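Local coordinates for protein RNA methyltransferase, TrmH family (Porphyromonas gingivalis, PDB 2I6D) that probably binds RNA and methylates it as a knotted methyltransferase of the TrmH (SpoU) family, at residues V67-P70 with E71-F75. Sequence-based numbering, arbitrary orientation.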
loop_
_atom_site.group_PDB
_atom_site.type_symbol
_atom_site.label_atom_id
_atom_site.label_comp_id
_atom_site.label_asym_id
_atom_site.label_seq_id
_atom_site.Cartn_x
_atom_site.Cartn_y
_atom_site.Cartn_z
ATOM N N VAL A 67 -1.713 -20.305 18.000
ATOM C CA VAL A 67 -0.670 -21.046 18.732
ATOM C C VAL A 67 -0.150 -20.125 19.799
ATOM O O VAL A 67 0.375 -19.071 19.477
ATOM C CB VAL A 67 0.521 -21.507 17.839
ATOM C CG1 VAL A 67 1.507 -22.355 18.652
ATOM C CG2 VAL A 67 0.043 -22.308 16.604
ATOM N N GLU A 68 -0.312 -20.501 21.064
ATOM C CA GLU A 68 0.262 -19.711 22.142
ATOM C C GLU A 68 1.670 -20.225 22.390
ATOM O O GLU A 68 1.853 -21.414 22.647
ATOM C CB GLU A 68 -0.578 -19.806 23.427
ATOM C CG GLU A 68 0.020 -19.062 24.636
ATOM C CD GLU A 68 -0.566 -19.526 25.979
ATOM O OE1 GLU A 68 -1.772 -19.298 26.204
ATOM O OE2 GLU A 68 0.181 -20.101 26.815
ATOM N N LEU A 69 2.645 -19.323 22.329
ATOM C CA LEU A 69 4.049 -19.678 22.495
ATOM C C LEU A 69 4.606 -19.204 23.836
ATOM O O LEU A 69 4.175 -18.167 24.354
ATOM C CB LEU A 69 4.863 -19.086 21.348
ATOM C CG LEU A 69 4.581 -19.662 19.954
ATOM C CD1 LEU A 69 5.378 -18.896 18.944
ATOM C CD2 LEU A 69 4.921 -21.129 19.869
ATOM N N PRO A 70 5.586 -19.933 24.395
ATOM C CA PRO A 70 6.111 -19.490 25.682
ATOM C C PRO A 70 6.925 -18.222 25.505
ATOM O O PRO A 70 7.395 -17.933 24.399
ATOM C CB PRO A 70 7.025 -20.648 26.108
ATOM C CG PRO A 70 7.465 -21.257 24.816
ATOM C CD PRO A 70 6.273 -21.143 23.902
ATOM N N GLU A 71 7.085 -17.490 26.598
ATOM C CA GLU A 71 7.959 -16.319 26.683
ATOM C C GLU A 71 9.367 -16.622 26.142
ATOM O O GLU A 71 9.988 -15.769 25.499
ATOM C CB GLU A 71 8.058 -15.894 28.154
ATOM C CG GLU A 71 8.085 -14.386 28.396
ATOM C CD GLU A 71 6.947 -13.655 27.701
ATOM O OE1 GLU A 71 7.237 -12.913 26.737
ATOM O OE2 GLU A 71 5.765 -13.829 28.092
ATOM N N SER A 72 9.835 -17.850 26.359
ATOM C CA SER A 72 11.166 -18.263 25.902
ATOM C C SER A 72 11.320 -18.473 24.392
ATOM O O SER A 72 12.449 -18.550 23.903
ATOM C CB SER A 72 11.581 -19.551 26.598
ATOM O OG SER A 72 10.739 -20.609 26.198
ATOM N N PHE A 73 10.211 -18.623 23.669
ATOM C CA PHE A 73 10.282 -18.844 22.222
ATOM C C PHE A 73 10.997 -17.670 21.550
ATOM O O PHE A 73 10.705 -16.522 21.837
ATOM C CB PHE A 73 8.893 -18.995 21.603
ATOM C CG PHE A 73 8.917 -19.155 20.093
ATOM C CD1 PHE A 73 9.081 -20.408 19.520
ATOM C CD2 PHE A 73 8.788 -18.048 19.257
ATOM C CE1 PHE A 73 9.114 -20.570 18.127
ATOM C CE2 PHE A 73 8.809 -18.198 17.855
ATOM C CZ PHE A 73 8.980 -19.466 17.297
ATOM N N ASP A 74 11.929 -17.982 20.651
ATOM C CA ASP A 74 12.684 -16.958 19.956
ATOM C C ASP A 74 12.024 -16.583 18.633
ATOM O O ASP A 74 12.152 -17.299 17.638
ATOM C CB ASP A 74 14.117 -17.431 19.721
ATOM C CG ASP A 74 15.004 -16.344 19.172
ATOM O OD1 ASP A 74 14.478 -15.306 18.713
ATOM O OD2 ASP A 74 16.242 -16.527 19.189
ATOM N N PHE A 75 11.364 -15.433 18.608
ATOM C CA PHE A 75 10.659 -15.007 17.391
ATOM C C PHE A 75 11.547 -14.793 16.173
ATOM O O PHE A 75 11.035 -14.794 15.052
ATOM C CB PHE A 75 9.753 -13.790 17.646
ATOM C CG PHE A 75 8.389 -14.186 18.161
ATOM C CD1 PHE A 75 8.218 -14.524 19.511
ATOM C CD2 PHE A 75 7.311 -14.321 17.292
ATOM C CE1 PHE A 75 6.992 -14.936 19.993
ATOM C CE2 PHE A 75 6.076 -14.741 17.780
ATOM C CZ PHE A 75 5.925 -15.043 19.152
HETATM O O HOH W 1 8.392 -15.632 22.932
#
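Leu69 lays its CD1 methyl on the ring of Phe73 across a type I beta turn that runs from Pro70 to Phe73. The turn leads the chain out of strand 65-69, an outermost strand of the four-stranded mixed sheet in the part of the protein that matches the MRM3-like substrate-binding family. Leu69 CD1 sits 3.6 Å from the centroid of the Phe73 ring and 15° off its normal, a CH-pi contact over one face. Two torsions set this up. Leu69 has CG anti to its own carbonyl carbon (chi1 -67°), while Phe73 has CG anti to the backbone N (chi1 177°). The same methyl also meets a second ring, with Leu69 CD1 3.9 Å from Phe75 CZ in an oblique approach. Phe73 CD2 in turn lies over one face of the Phe75 ring, offset toward its rim, and Phe75 CD1 lies in plane at the edge of the Phe73 ring. Val49 of strand 45-51 packs against Leu69, Leu5 touches Phe73, and Pro84 and Pro86 touch Phe75. The turn is closed by one backbone hydrogen bond, Phe73 N to Pro70 O at 3.0 Å. Ser72 OG lies 3.6 Å from Pro70 CG, a contact between two exposed residues. A water sits between the carbonyl oxygens of Pro70 and Phe73. The water oxygen is 2.9 Å from Pro70 O. The same water oxygen is 2.7 Å from Phe73 O. Other acceptors compete for its protons, so both bonds may not be made at once. The water oxygen also sits in plane at the edge of the Phe75 ring.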